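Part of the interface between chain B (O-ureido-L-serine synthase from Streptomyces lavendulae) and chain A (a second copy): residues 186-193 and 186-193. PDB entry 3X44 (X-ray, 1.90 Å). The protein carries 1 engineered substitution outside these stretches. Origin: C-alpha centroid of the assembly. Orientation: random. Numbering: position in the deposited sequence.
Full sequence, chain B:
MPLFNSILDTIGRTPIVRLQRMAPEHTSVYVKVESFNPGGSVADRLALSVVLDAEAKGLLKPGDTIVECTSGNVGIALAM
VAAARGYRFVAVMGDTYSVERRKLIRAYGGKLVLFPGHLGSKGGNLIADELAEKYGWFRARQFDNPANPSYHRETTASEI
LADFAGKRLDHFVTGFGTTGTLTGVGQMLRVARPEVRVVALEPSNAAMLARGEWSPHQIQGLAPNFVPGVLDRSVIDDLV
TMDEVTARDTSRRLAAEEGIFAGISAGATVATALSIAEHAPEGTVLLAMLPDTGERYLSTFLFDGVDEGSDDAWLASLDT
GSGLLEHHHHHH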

ATOM      1  N   GLY B 186       1.131  22.786   8.228  1.00 18.52           N
ATOM      2  CA  GLY B 186       1.012  24.129   7.685  1.00 20.87           C
ATOM      3  C   GLY B 186       2.298  24.609   7.031  1.00 21.59           C
ATOM      4  O   GLY B 186       2.274  25.337   6.037  1.00 21.59           O
ATOM      5  N   GLN B 187       3.433  24.198   7.582  1.00 21.73           N
ATOM      6  CA  GLN B 187       4.715  24.614   7.036  1.00 20.26           C
ATOM      7  C   GLN B 187       5.011  23.943   5.698  1.00 19.86           C
ATOM      8  O   GLN B 187       5.683  24.519   4.842  1.00 18.99           O
ATOM      9  CB  GLN B 187       5.831  24.318   8.035  1.00 21.85           C
ATOM     10  CG  GLN B 187       6.119  25.477   8.984  1.00 17.37           C
ATOM     11  CD  GLN B 187       7.170  25.129  10.018  1.00 19.27           C
ATOM     12  OE1 GLN B 187       7.566  23.973  10.146  1.00 17.55           O
ATOM     13  NE2 GLN B 187       7.626  26.129  10.762  1.00 20.77           N
ATOM     14  N   MET B 188       4.505  22.728   5.512  1.00 19.21           N
ATOM     15  CA  MET B 188       4.719  22.017   4.261  1.00 18.37           C
ATOM     16  C   MET B 188       3.709  22.516   3.227  1.00 16.77           C
ATOM     17  O   MET B 188       4.036  22.690   2.054  1.00 19.00           O
ATOM     18  CB  MET B 188       4.565  20.509   4.474  1.00 16.74           C
ATOM     19  CG  MET B 188       5.678  19.863   5.321  1.00 19.14           C
ATOM     20  SD  MET B 188       7.407  20.341   4.927  1.00 22.54           S
ATOM     21  CE  MET B 188       7.835  19.149   3.697  1.00 19.01           C
ATOM     22  N   LEU B 189       2.480  22.751   3.664  1.00 18.77           N
ATOM     23  CA  LEU B 189       1.445  23.244   2.763  1.00 20.47           C
ATOM     24  C   LEU B 189       1.910  24.561   2.172  1.00 21.46           C
ATOM     25  O   LEU B 189       1.816  24.795   0.967  1.00 21.58           O
ATOM     26  CB  LEU B 189       0.141  23.463   3.524  1.00 20.57           C
ATOM     27  CG  LEU B 189      -0.634  22.178   3.794  1.00 20.91           C
ATOM     28  CD1 LEU B 189      -1.841  22.469   4.686  1.00 20.96           C
ATOM     29  CD2 LEU B 189      -1.063  21.582   2.463  1.00 22.89           C
ATOM     30  N   ARG B 190       2.424  25.416   3.045  1.00 22.79           N
ATOM     31  CA  ARG B 190       2.923  26.720   2.650  1.00 24.56           C
ATOM     32  C   ARG B 190       3.816  26.619   1.417  1.00 24.99           C
ATOM     33  O   ARG B 190       3.632  27.356   0.446  1.00 26.72           O
ATOM     34  CB  ARG B 190       3.700  27.344   3.812  1.00 23.83           C
ATOM     35  CG  ARG B 190       4.345  28.677   3.489  1.00 27.03           C
ATOM     36  CD  ARG B 190       4.388  29.565   4.719  1.00 25.26           C
ATOM     37  NE  ARG B 190       5.331  29.068   5.718  1.00 26.23           N
ATOM     38  CZ  ARG B 190       5.362  29.483   6.978  1.00 23.57           C
ATOM     39  NH1 ARG B 190       4.499  30.402   7.384  1.00 20.01           N
ATOM     40  NH2 ARG B 190       6.258  28.989   7.827  1.00 23.14           N
ATOM     41  N   VAL B 191       4.771  25.694   1.446  1.00 24.11           N
ATOM     42  CA  VAL B 191       5.691  25.534   0.325  1.00 25.78           C
ATOM     43  C   VAL B 191       5.088  24.837  -0.890  1.00 25.73           C
ATOM     44  O   VAL B 191       5.195  25.331  -2.012  1.00 26.63           O
ATOM     45  CB  VAL B 191       6.954  24.752   0.753  1.00 25.80           C
ATOM     46  CG1 VAL B 191       7.967  24.730  -0.375  1.00 27.22           C
ATOM     47  CG2 VAL B 191       7.558  25.389   1.996  1.00 30.49           C
ATOM     48  N   ALA B 192       4.450  23.693  -0.662  1.00 25.94           N
ATOM     49  CA  ALA B 192       3.863  22.901  -1.743  1.00 24.71           C
ATOM     50  C   ALA B 192       2.548  23.427  -2.329  1.00 26.17           C
ATOM     51  O   ALA B 192       2.355  23.392  -3.547  1.00 23.41           O
ATOM     52  CB  ALA B 192       3.676  21.449  -1.271  1.00 22.06           C
ATOM     53  N   ARG B 193       1.643  23.897  -1.471  1.00 26.04           N
ATOM     54  CA  ARG B 193       0.348  24.407  -1.920  1.00 24.93           C
ATOM     55  C   ARG B 193      -0.030  25.662  -1.148  1.00 25.89           C
ATOM     56  O   ARG B 193      -0.948  25.645  -0.323  1.00 25.02           O
ATOM     57  CB  ARG B 193      -0.740  23.348  -1.722  1.00 23.06           C
ATOM     58  CG  ARG B 193      -0.545  22.087  -2.535  1.00 23.61           C
ATOM     59  CD  ARG B 193      -1.729  21.136  -2.373  1.00 22.79           C
ATOM     60  NE  ARG B 193      -2.872  21.578  -3.164  1.00 24.37           N
ATOM     61  CZ  ARG B 193      -3.657  20.774  -3.875  1.00 24.63           C
ATOM     62  NH1 ARG B 193      -3.432  19.463  -3.900  1.00 19.89           N
ATOM     63  NH2 ARG B 193      -4.663  21.287  -4.572  1.00 17.99           N
TER
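Chain A (186-193) GQMLRVAR

The centre of the contact between the two copies is a pair of methionines meeting end to end. The terminal methyl of Met B188 lies 3.3 Å from that of Met A188 (CE to CE), a close approach for two methyl groups. On each chain the CA-to-CB bond of this residue points sideways relative to the partner stretch, and the side chain reaches the interface by folding over: Met A188 adopts chi angles of -65°, -41° and -75°, all m, nearly repeating the mmm conformation of Met B188. The methionines have the largest covered areas in the contact, 81 Å² of Met B188 and 84 Å² of Met A188.

Each methionine then packs against the last turn of the opposing helix. Met B188 CE lies 3.8 Å from Ala A192 CB, and the reciprocal pair, Ala B192 CB and Met A188 CE, is separated by 3.9 Å. The sulfur atoms make the neighbouring contacts, Met B188 SD to Val A191 CG1 at 3.8 Å and Met A188 SD to Val B191 CG1 at 3.7 Å. The valines also touch each other, with Val B191 CG2 3.4 Å from Val A191 CG2. Both have CA-to-CB bonds directed toward the other stretch and chi1 in the t well, so that one methyl of each meets its counterpart while the other lies against a methionine sulfur.

This reciprocity follows from the way the helices lie on one another. Chain A is helical from Gly A186 to Ala A192, continuing a helix that begins earlier in the chain, as in chain B; Arg A193, like Arg B193, is the first residue to leave helical phi/psi. Within chain A the helical turns are held by Arg A190 N to Gly A186 O and Ala A192 N to Met A188 O, both 3.0 Å. The two helices run in nearly opposite directions, with a signed crossing angle of 154°, and their axes approach to 10.1 Å. The antiparallel sense brings the beginning of each stretch toward the end of the other, and Met B188 CA lies 7.2 Å from Val A191 CA.

Farther out, the glutamines mark the polar edge. Their CA-to-CB bonds point toward the partner, yet what they offer the opposing valine is backbone and the base of the side chain: Gln B187 O is 4.0 Å from Val A191 CG1, Gln B187 CB is 4.4 Å from the same methyl, and Gln A187 O is 4.3 Å from Val B191 CG1. The amide groups of both glutamines are hydrogen-bonded elsewhere in the structure. The CA-to-CB bonds of Leu B189 and Leu A189 point away from the partner stretch, and Arg B190, Arg B193, Arg A190 and Arg A193 make no contact with the opposite stretch. No hydrogen bond crosses between the stretches, so the 365 Å² buried here, summed over both sides, rests on apolar packing.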

ATOM      1  N   GLY A 186      14.159  19.122  -3.645  1.00 17.39           N
ATOM      2  CA  GLY A 186      15.098  19.964  -2.926  1.00 19.11           C
ATOM      3  C   GLY A 186      14.438  20.990  -2.026  1.00 20.93           C
ATOM      4  O   GLY A 186      14.920  21.265  -0.922  1.00 19.71           O
ATOM      5  N   GLN A 187      13.326  21.550  -2.494  1.00 21.49           N
ATOM      6  CA  GLN A 187      12.602  22.570  -1.746  1.00 21.35           C
ATOM      7  C   GLN A 187      11.850  22.037  -0.529  1.00 21.18           C
ATOM      8  O   GLN A 187      11.733  22.731   0.485  1.00 17.20           O
ATOM      9  CB  GLN A 187      11.638  23.301  -2.675  1.00 19.96           C
ATOM     10  CG  GLN A 187      12.320  24.349  -3.537  1.00 21.64           C
ATOM     11  CD  GLN A 187      11.370  25.028  -4.489  1.00 20.25           C
ATOM     12  OE1 GLN A 187      10.266  24.544  -4.736  1.00 24.35           O
ATOM     13  NE2 GLN A 187      11.792  26.161  -5.034  1.00 21.96           N
ATOM     14  N   MET A 188      11.341  20.812  -0.627  1.00 20.96           N
ATOM     15  CA  MET A 188      10.617  20.214   0.486  1.00 20.94           C
ATOM     16  C   MET A 188      11.639  19.728   1.512  1.00 21.46           C
ATOM     17  O   MET A 188      11.399  19.785   2.719  1.00 17.12           O
ATOM     18  CB  MET A 188       9.744  19.054  -0.007  1.00 19.02           C
ATOM     19  CG  MET A 188       8.622  19.492  -0.952  1.00 22.19           C
ATOM     20  SD  MET A 188       7.781  21.031  -0.460  1.00 22.96           S
ATOM     21  CE  MET A 188       6.798  20.443   0.872  1.00 23.69           C
ATOM     22  N   LEU A 189      12.781  19.261   1.017  1.00 20.46           N
ATOM     23  CA  LEU A 189      13.851  18.800   1.882  1.00 21.60           C
ATOM     24  C   LEU A 189      14.358  19.984   2.698  1.00 23.29           C
ATOM     25  O   LEU A 189      14.717  19.832   3.867  1.00 26.03           O
ATOM     26  CB  LEU A 189      15.006  18.239   1.054  1.00 21.71           C
ATOM     27  CG  LEU A 189      14.853  16.826   0.494  1.00 21.14           C
ATOM     28  CD1 LEU A 189      16.008  16.534  -0.451  1.00 21.70           C
ATOM     29  CD2 LEU A 189      14.806  15.819   1.631  1.00 21.13           C
ATOM     30  N   ARG A 190      14.378  21.161   2.074  1.00 21.14           N
ATOM     31  CA  ARG A 190      14.843  22.381   2.729  1.00 21.81           C
ATOM     32  C   ARG A 190      14.018  22.710   3.969  1.00 21.32           C
ATOM     33  O   ARG A 190      14.560  23.097   5.002  1.00 19.91           O
ATOM     34  CB  ARG A 190      14.791  23.573   1.756  1.00 23.76           C
ATOM     35  CG  ARG A 190      15.866  24.636   2.010  1.00 25.16           C
ATOM     36  CD  ARG A 190      15.437  26.063   1.635  1.00 25.81           C
ATOM     37  NE  ARG A 190      14.585  26.153   0.446  1.00 24.83           N
ATOM     38  CZ  ARG A 190      14.996  26.574  -0.751  1.00 24.46           C
ATOM     39  NH1 ARG A 190      16.254  26.950  -0.941  1.00 21.70           N
ATOM     40  NH2 ARG A 190      14.137  26.652  -1.757  1.00 21.08           N
ATOM     41  N   VAL A 191      12.705  22.541   3.864  1.00 20.20           N
ATOM     42  CA  VAL A 191      11.810  22.844   4.971  1.00 22.33           C
ATOM     43  C   VAL A 191      11.774  21.769   6.056  1.00 20.18           C
ATOM     44  O   VAL A 191      11.853  22.070   7.251  1.00 20.61           O
ATOM     45  CB  VAL A 191      10.373  23.074   4.456  1.00 22.56           C
ATOM     46  CG1 VAL A 191       9.460  23.493   5.598  1.00 24.26           C
ATOM     47  CG2 VAL A 191      10.386  24.126   3.358  1.00 26.44           C
ATOM     48  N   ALA A 192      11.671  20.512   5.649  1.00 19.78           N
ATOM     49  CA  ALA A 192      11.577  19.421   6.619  1.00 20.58           C
ATOM     50  C   ALA A 192      12.904  18.838   7.120  1.00 20.95           C
ATOM     51  O   ALA A 192      13.029  18.529   8.304  1.00 21.59           O
ATOM     52  CB  ALA A 192      10.689  18.300   6.051  1.00 19.61           C
ATOM     53  N   ARG A 193      13.885  18.671   6.236  1.00 19.94           N
ATOM     54  CA  ARG A 193      15.168  18.110   6.643  1.00 21.71           C
ATOM     55  C   ARG A 193      16.342  18.893   6.056  1.00 24.16           C
ATOM     56  O   ARG A 193      17.095  18.383   5.222  1.00 21.32           O
ATOM     57  CB  ARG A 193      15.251  16.628   6.234  1.00 19.98           C
ATOM     58  CG  ARG A 193      14.019  15.800   6.639  1.00 23.10           C
ATOM     59  CD  ARG A 193      14.223  14.288   6.438  1.00 21.74           C
ATOM     60  NE  ARG A 193      15.374  13.791   7.192  1.00 24.08           N
ATOM     61  CZ  ARG A 193      15.487  12.564   7.692  1.00 23.06           C
ATOM     62  NH1 ARG A 193      14.513  11.671   7.527  1.00 18.55           N
ATOM     63  NH2 ARG A 193      16.579  12.230   8.368  1.00 18.55           N
TER